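Local coordinates for protein activating signal cointegrator 1 complex subunit 2 (Homo sapiens, PDB 6YXQ) that binds K63-linked polyubiquitin chains and ASCC3, recruiting ASCC3 and ALKBH3 to sites of DNA alkylation damage, and takes part in the rescue of stalled ribosomes, at residues Ala30-Phe41 with Asp79-Thr90. Sequence-based numbering, arbitrary orientation.
Sequences ALHPEQKADRYF and DKFWCQVIFDET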
ATOM      1  N   ALA B  30       2.971  21.597  21.562  1.00103.43           N
ATOM      2  CA  ALA B  30       3.012  20.145  21.661  1.00109.19           C
ATOM      3  C   ALA B  30       3.918  19.556  20.585  1.00127.38           C
ATOM      4  O   ALA B  30       4.963  18.970  20.885  1.00130.28           O
ATOM      5  CB  ALA B  30       1.596  19.578  21.564  1.00107.19           C
ATOM      6  N   LEU B  31       3.555  19.738  19.319  1.00128.26           N
ATOM      7  CA  LEU B  31       4.372  19.234  18.221  1.00114.15           C
ATOM      8  C   LEU B  31       5.693  19.994  18.133  1.00109.60           C
ATOM      9  O   LEU B  31       5.708  21.227  18.105  1.00110.60           O
ATOM     10  CB  LEU B  31       3.597  19.354  16.912  1.00105.58           C
ATOM     11  CG  LEU B  31       2.121  18.965  17.027  1.00102.21           C
ATOM     12  CD1 LEU B  31       1.328  19.426  15.817  1.00 89.21           C
ATOM     13  CD2 LEU B  31       1.989  17.462  17.209  1.00107.44           C
ATOM     14  N   HIS B  32       6.805  19.260  18.082  1.00106.32           N
ATOM     15  CA  HIS B  32       8.123  19.882  18.050  1.00116.90           C
ATOM     16  C   HIS B  32       9.141  18.856  17.570  1.00125.50           C
ATOM     17  O   HIS B  32       8.996  17.665  17.865  1.00129.63           O
ATOM     18  CB  HIS B  32       8.508  20.425  19.435  1.00133.23           C
ATOM     19  CG  HIS B  32       9.846  21.095  19.473  1.00142.70           C
ATOM     20  ND1 HIS B  32      10.090  22.305  18.861  1.00141.30           N
ATOM     21  CD2 HIS B  32      11.015  20.719  20.045  1.00144.78           C
ATOM     22  CE1 HIS B  32      11.352  22.645  19.051  1.00145.01           C
ATOM     23  NE2 HIS B  32      11.935  21.702  19.769  1.00146.16           N
ATOM     24  N   PRO B  33      10.174  19.282  16.829  1.00125.12           N
ATOM     25  CA  PRO B  33      11.139  18.319  16.260  1.00124.93           C
ATOM     26  C   PRO B  33      11.796  17.362  17.247  1.00141.14           C
ATOM     27  O   PRO B  33      11.950  16.179  16.912  1.00144.81           O
ATOM     28  CB  PRO B  33      12.181  19.238  15.608  1.00121.53           C
ATOM     29  CG  PRO B  33      11.407  20.423  15.194  1.00126.58           C
ATOM     30  CD  PRO B  33      10.301  20.611  16.200  1.00127.15           C
ATOM     31  N   GLU B  34      12.220  17.821  18.427  1.00161.29           N
ATOM     32  CA  GLU B  34      12.938  16.909  19.312  1.00174.24           C
ATOM     33  C   GLU B  34      12.032  16.184  20.289  1.00175.07           C
ATOM     34  O   GLU B  34      12.506  15.289  20.993  1.00183.10           O
ATOM     35  CB  GLU B  34      14.054  17.656  20.060  1.00180.87           C
ATOM     36  CG  GLU B  34      15.020  18.315  19.106  1.00188.50           C
ATOM     37  CD  GLU B  34      15.279  19.761  19.438  1.00198.70           C
ATOM     38  OE1 GLU B  34      14.317  20.489  19.760  1.00202.30           O
ATOM     39  OE2 GLU B  34      16.451  20.176  19.342  1.00203.82           O
ATOM     40  N   GLN B  35      10.746  16.521  20.336  1.00159.11           N
ATOM     41  CA  GLN B  35       9.803  15.601  20.956  1.00142.78           C
ATOM     42  C   GLN B  35       9.599  14.347  20.108  1.00132.87           C
ATOM     43  O   GLN B  35       9.161  13.318  20.635  1.00123.95           O
ATOM     44  CB  GLN B  35       8.450  16.279  21.219  1.00139.01           C
ATOM     45  CG  GLN B  35       7.780  15.762  22.494  1.00150.09           C
ATOM     46  CD  GLN B  35       6.261  15.873  22.473  1.00157.48           C
ATOM     47  OE1 GLN B  35       5.706  16.746  21.818  1.00159.48           O
ATOM     48  NE2 GLN B  35       5.587  14.980  23.192  1.00157.57           N
ATOM     49  N   LYS B  36       9.912  14.409  18.815  1.00128.70           N
ATOM     50  CA  LYS B  36       9.905  13.211  17.989  1.00120.65           C
ATOM     51  C   LYS B  36      10.937  12.216  18.508  1.00123.46           C
ATOM     52  O   LYS B  36      11.961  12.591  19.091  1.00128.48           O
ATOM     53  CB  LYS B  36      10.200  13.561  16.523  1.00111.43           C
ATOM     54  CG  LYS B  36      11.622  13.222  16.065  1.00120.22           C
ATOM     55  CD  LYS B  36      11.952  13.784  14.687  1.00128.96           C
ATOM     56  CE  LYS B  36      13.400  13.485  14.306  1.00127.09           C
ATOM     57  NZ  LYS B  36      13.789  14.087  12.997  1.00123.52           N
ATOM     58  N   ALA B  37      10.650  10.933  18.309  1.00116.67           N
ATOM     59  CA  ALA B  37      11.583   9.890  18.699  1.00108.13           C
ATOM     60  C   ALA B  37      12.698   9.757  17.665  1.00109.38           C
ATOM     61  O   ALA B  37      12.558  10.149  16.504  1.00108.86           O
ATOM     62  CB  ALA B  37      10.862   8.555  18.871  1.00 95.47           C
ATOM     63  N   ASP B  38      13.819   9.195  18.103  1.00121.09           N
ATOM     64  CA  ASP B  38      14.979   9.042  17.239  1.00134.81           C
ATOM     65  C   ASP B  38      14.977   7.725  16.479  1.00132.25           C
ATOM     66  O   ASP B  38      16.025   7.324  15.962  1.00133.01           O
ATOM     67  CB  ASP B  38      16.272   9.168  18.050  1.00144.13           C
ATOM     68  CG  ASP B  38      17.393   9.819  17.256  1.00154.79           C
ATOM     69  OD1 ASP B  38      18.073   9.113  16.479  1.00154.70           O
ATOM     70  OD2 ASP B  38      17.587  11.044  17.407  1.00157.77           O
ATOM     71  N   ARG B  39      13.834   7.053  16.389  1.00122.67           N
ATOM     72  CA  ARG B  39      13.778   5.780  15.681  1.00115.89           C
ATOM     73  C   ARG B  39      14.022   5.993  14.193  1.00121.38           C
ATOM     74  O   ARG B  39      13.270   6.708  13.523  1.00130.93           O
ATOM     75  CB  ARG B  39      12.435   5.096  15.893  1.00 97.06           C
ATOM     76  CG  ARG B  39      12.388   3.711  15.283  1.00 87.44           C
ATOM     77  CD  ARG B  39      11.242   2.926  15.862  1.00 96.90           C
ATOM     78  NE  ARG B  39      11.593   1.600  16.350  1.00 94.69           N
ATOM     79  CZ  ARG B  39      11.433   1.214  17.609  1.00110.90           C
ATOM     80  NH1 ARG B  39      11.765  -0.014  17.979  1.00118.81           N
ATOM     81  NH2 ARG B  39      10.950   2.067  18.502  1.00119.08           N
ATOM     82  N   TYR B  40      15.069   5.361  13.681  1.00109.76           N
ATOM     83  CA  TYR B  40      15.346   5.378  12.257  1.00103.29           C
ATOM     84  C   TYR B  40      14.359   4.482  11.516  1.00116.90           C
ATOM     85  O   TYR B  40      13.896   3.465  12.039  1.00120.87           O
ATOM     86  CB  TYR B  40      16.772   4.899  12.023  1.00 88.98           C
ATOM     87  CG  TYR B  40      17.367   5.174  10.675  1.00100.02           C
ATOM     88  CD1 TYR B  40      17.932   6.410  10.379  1.00 86.71           C
ATOM     89  CD2 TYR B  40      17.423   4.176   9.716  1.00111.81           C
ATOM     90  CE1 TYR B  40      18.503   6.649   9.144  1.00 99.27           C
ATOM     91  CE2 TYR B  40      17.985   4.405   8.484  1.00116.31           C
ATOM     92  CZ  TYR B  40      18.519   5.641   8.197  1.00114.57           C
ATOM     93  OH  TYR B  40      19.091   5.856   6.965  1.00119.41           O
ATOM     94  N   PHE B  41      14.040   4.869  10.284  1.00119.61           N
ATOM     95  CA  PHE B  41      13.170   4.101   9.404  1.00103.38           C
ATOM     96  C   PHE B  41      13.926   3.778   8.123  1.00 92.98           C
ATOM     97  O   PHE B  41      14.446   4.686   7.465  1.00 94.18           O
ATOM     98  CB  PHE B  41      11.899   4.880   9.060  1.00 95.75           C
ATOM     99  CG  PHE B  41      10.804   4.751  10.073  1.00 89.06           C
ATOM    100  CD1 PHE B  41      10.759   5.586  11.180  1.00 90.71           C
ATOM    101  CD2 PHE B  41       9.799   3.816   9.901  1.00 74.25           C
ATOM    102  CE1 PHE B  41       9.738   5.474  12.112  1.00 86.17           C
ATOM    103  CE2 PHE B  41       8.776   3.702  10.823  1.00 77.52           C
ATOM    104  CZ  PHE B  41       8.746   4.530  11.933  1.00 80.30           C
ATOM    105  N   ASP B  79      -0.334  12.260  20.496  1.00103.51           N
ATOM    106  CA  ASP B  79       0.572  13.401  20.417  1.00108.55           C
ATOM    107  C   ASP B  79       1.924  12.989  19.845  1.00103.41           C
ATOM    108  O   ASP B  79       2.456  13.651  18.946  1.00 94.29           O
ATOM    109  CB  ASP B  79       0.736  14.051  21.795  1.00118.62           C
ATOM    110  CG  ASP B  79       0.956  13.039  22.903  1.00123.56           C
ATOM    111  OD1 ASP B  79       0.115  12.130  23.062  1.00125.07           O
ATOM    112  OD2 ASP B  79       1.975  13.157  23.618  1.00124.22           O
ATOM    113  N   LYS B  80       2.485  11.883  20.335  1.00102.00           N
ATOM    114  CA  LYS B  80       3.822  11.484  19.909  1.00111.03           C
ATOM    115  C   LYS B  80       3.825  10.830  18.532  1.00 99.11           C
ATOM    116  O   LYS B  80       4.808  10.970  17.792  1.00 92.60           O
ATOM    117  CB  LYS B  80       4.452  10.562  20.959  1.00128.55           C
ATOM    118  CG  LYS B  80       4.364  11.130  22.381  1.00138.31           C
ATOM    119  CD  LYS B  80       4.749  10.115  23.458  1.00134.18           C
ATOM    120  CE  LYS B  80       3.826  10.195  24.686  1.00134.87           C
ATOM    121  NZ  LYS B  80       3.883  11.461  25.468  1.00133.68           N
ATOM    122  N   PHE B  81       2.743  10.138  18.162  1.00103.23           N
ATOM    123  CA  PHE B  81       2.645   9.581  16.814  1.00102.91           C
ATOM    124  C   PHE B  81       2.632  10.686  15.770  1.00 91.72           C
ATOM    125  O   PHE B  81       3.311  10.597  14.740  1.00 92.51           O
ATOM    126  CB  PHE B  81       1.387   8.719  16.679  1.00106.37           C
ATOM    127  CG  PHE B  81       0.957   8.482  15.252  1.00104.59           C
ATOM    128  CD1 PHE B  81       1.566   7.502  14.482  1.00105.09           C
ATOM    129  CD2 PHE B  81      -0.062   9.231  14.682  1.00107.82           C
ATOM    130  CE1 PHE B  81       1.171   7.277  13.169  1.00 96.99           C
ATOM    131  CE2 PHE B  81      -0.457   9.014  13.369  1.00103.22           C
ATOM    132  CZ  PHE B  81       0.158   8.032  12.614  1.00 91.71           C
ATOM    133  N   TRP B  82       1.850  11.736  16.019  1.00 94.07           N
ATOM    134  CA  TRP B  82       1.772  12.833  15.063  1.00 88.05           C
ATOM    135  C   TRP B  82       3.086  13.600  14.998  1.00 90.88           C
ATOM    136  O   TRP B  82       3.517  14.009  13.912  1.00 93.52           O
ATOM    137  CB  TRP B  82       0.607  13.751  15.422  1.00 80.47           C
ATOM    138  CG  TRP B  82      -0.678  13.326  14.783  1.00 81.51           C
ATOM    139  CD1 TRP B  82      -1.760  12.767  15.401  1.00 88.76           C
ATOM    140  CD2 TRP B  82      -1.013  13.420  13.394  1.00 83.47           C
ATOM    141  NE1 TRP B  82      -2.748  12.510  14.483  1.00 98.43           N
ATOM    142  CE2 TRP B  82      -2.315  12.903  13.243  1.00 97.98           C
ATOM    143  CE3 TRP B  82      -0.340  13.899  12.264  1.00 80.90           C
ATOM    144  CZ2 TRP B  82      -2.956  12.846  12.005  1.00100.08           C
ATOM    145  CZ3 TRP B  82      -0.977  13.842  11.035  1.00 71.79           C
ATOM    146  CH2 TRP B  82      -2.271  13.320  10.916  1.00 85.82           C
ATOM    147  N   CYS B  83       3.743  13.799  16.145  1.00 92.33           N
ATOM    148  CA  CYS B  83       5.085  14.372  16.138  1.00 95.79           C
ATOM    149  C   CYS B  83       6.010  13.565  15.240  1.00 97.75           C
ATOM    150  O   CYS B  83       6.723  14.122  14.393  1.00102.14           O
ATOM    151  CB  CYS B  83       5.651  14.426  17.557  1.00 89.15           C
ATOM    152  SG  CYS B  83       4.954  15.699  18.607  1.00 99.63           S
ATOM    153  N   GLN B  84       6.007  12.242  15.417  1.00 90.27           N
ATOM    154  CA  GLN B  84       6.883  11.389  14.624  1.00 93.42           C
ATOM    155  C   GLN B  84       6.586  11.535  13.136  1.00 96.87           C
ATOM    156  O   GLN B  84       7.498  11.762  12.334  1.00 94.46           O
ATOM    157  CB  GLN B  84       6.741   9.935  15.077  1.00 92.83           C
ATOM    158  CG  GLN B  84       7.841   9.012  14.575  1.00 99.03           C
ATOM    159  CD  GLN B  84       9.169   9.243  15.270  1.00 98.98           C
ATOM    160  OE1 GLN B  84       9.227   9.852  16.336  1.00103.18           O
ATOM    161  NE2 GLN B  84      10.243   8.752  14.666  1.00102.06           N
ATOM    162  N   VAL B  85       5.305  11.448  12.753  1.00100.06           N
ATOM    163  CA  VAL B  85       4.962  11.459  11.328  1.00 93.72           C
ATOM    164  C   VAL B  85       5.279  12.811  10.701  1.00 92.61           C
ATOM    165  O   VAL B  85       5.658  12.894   9.524  1.00 79.68           O
ATOM    166  CB  VAL B  85       3.488  11.068  11.097  1.00 73.89           C
ATOM    167  CG1 VAL B  85       3.167   9.763  11.788  1.00 74.17           C
ATOM    168  CG2 VAL B  85       2.544  12.166  11.532  1.00 82.35           C
ATOM    169  N   ILE B  86       5.141  13.890  11.468  1.00 97.28           N
ATOM    170  CA  ILE B  86       5.389  15.200  10.888  1.00 90.71           C
ATOM    171  C   ILE B  86       6.883  15.459  10.758  1.00 94.99           C
ATOM    172  O   ILE B  86       7.338  16.000   9.745  1.00 96.09           O
ATOM    173  CB  ILE B  86       4.680  16.280  11.722  1.00 78.64           C
ATOM    174  CG1 ILE B  86       3.164  16.133  11.588  1.00 75.11           C
ATOM    175  CG2 ILE B  86       5.127  17.669  11.298  1.00 67.38           C
ATOM    176  CD1 ILE B  86       2.387  17.166  12.358  1.00 79.15           C
ATOM    177  N   PHE B  87       7.680  15.054  11.752  1.00 88.61           N
ATOM    178  CA  PHE B  87       9.051  15.540  11.829  1.00 92.96           C
ATOM    179  C   PHE B  87      10.105  14.531  11.398  1.00 95.08           C
ATOM    180  O   PHE B  87      11.249  14.936  11.155  1.00 93.89           O
ATOM    181  CB  PHE B  87       9.353  16.026  13.252  1.00102.34           C
ATOM    182  CG  PHE B  87       8.608  17.277  13.623  1.00115.03           C
ATOM    183  CD1 PHE B  87       9.024  18.511  13.148  1.00114.41           C
ATOM    184  CD2 PHE B  87       7.478  17.218  14.418  1.00115.01           C
ATOM    185  CE1 PHE B  87       8.336  19.657  13.471  1.00114.09           C
ATOM    186  CE2 PHE B  87       6.787  18.364  14.744  1.00116.70           C
ATOM    187  CZ  PHE B  87       7.216  19.583  14.270  1.00118.72           C
ATOM    188  N   ASP B  88       9.765  13.244  11.280  1.00 88.51           N
ATOM    189  CA  ASP B  88      10.709  12.221  10.848  1.00 82.56           C
ATOM    190  C   ASP B  88      10.543  12.013   9.352  1.00 88.32           C
ATOM    191  O   ASP B  88       9.557  11.418   8.907  1.00 96.57           O
ATOM    192  CB  ASP B  88      10.482  10.914  11.603  1.00 85.79           C
ATOM    193  CG  ASP B  88      11.561   9.889  11.327  1.00 94.35           C
ATOM    194  OD1 ASP B  88      12.286  10.031  10.321  1.00101.69           O
ATOM    195  OD2 ASP B  88      11.689   8.936  12.117  1.00102.02           O
ATOM    196  N   GLU B  89      11.521  12.480   8.575  1.00102.25           N
ATOM    197  CA  GLU B  89      11.434  12.309   7.132  1.00109.61           C
ATOM    198  C   GLU B  89      11.586  10.846   6.733  1.00114.44           C
ATOM    199  O   GLU B  89      10.961  10.411   5.760  1.00128.45           O
ATOM    200  CB  GLU B  89      12.476  13.184   6.431  1.00116.97           C
ATOM    201  CG  GLU B  89      13.911  12.722   6.592  1.00136.55           C
ATOM    202  CD  GLU B  89      14.848  13.391   5.605  1.00152.99           C
ATOM    203  OE1 GLU B  89      14.594  14.557   5.233  1.00155.11           O
ATOM    204  OE2 GLU B  89      15.837  12.745   5.198  1.00160.19           O
ATOM    205  N   THR B  90      12.371  10.066   7.485  1.00102.83           N
ATOM    206  CA  THR B  90      12.560   8.657   7.141  1.00 96.40           C
ATOM    207  C   THR B  90      11.234   7.910   7.132  1.00 86.22           C
ATOM    208  O   THR B  90      11.006   7.050   6.273  1.00 93.96           O
ATOM    209  CB  THR B  90      13.538   7.989   8.114  1.00 93.97           C
ATOM    210  OG1 THR B  90      12.939   7.876   9.414  1.00 81.70           O
ATOM    211  CG2 THR B  90      14.825   8.792   8.215  1.00 97.56           C
TER
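In the ASCC3-binding part of the protein, the loop that leaves the N-terminal β-hairpin drapes Leu31, Pro33, Lys36 and Ala37 over helix 78-87, then follows the kink into helix 89-101. Phe87 takes the loop on one face of its ring: Pro33 CD makes a CH-pi contact 3.9 Å from the ring centroid, and the His32 carbonyl carbon lies over the rim of the same face. Leu31 approaches that ring at its edge through CB, while its CD2 rests 3.7 Å from Cys83 SG. From Lys36 an extended chain runs over the CB of Phe87 until NZ reaches Phe87 O at 3.3 Å, above the carbonyl plane.

Gln84 grips the backbone of Ala37 with both ends of its amide. Bent at chi2 (73°), it accepts from Ala37 N through OE1 at 2.7 Å, in the carbonyl plane, and donates from NE2 to Ala37 O at 3.3 Å. Farther along, the Phe41 ring presents its edge to Asp88 OD2 and Thr90 OG1; Phe41 N gives Thr90 OG1 a weak bond. Thr90 N in turn bonds weakly to Asp88 OD1.

Beside this seat, Arg39 pairs with Asp69 of helix 53-75 and reaches Gln43 of the ASCC3 chain, whose Lys39 meets Asp38. The helix-to-helix junction is thus an Asp N-cap, with an irregular loop held against it by a side-chain amide bonded to both the N-H and the C=O of one loop residue.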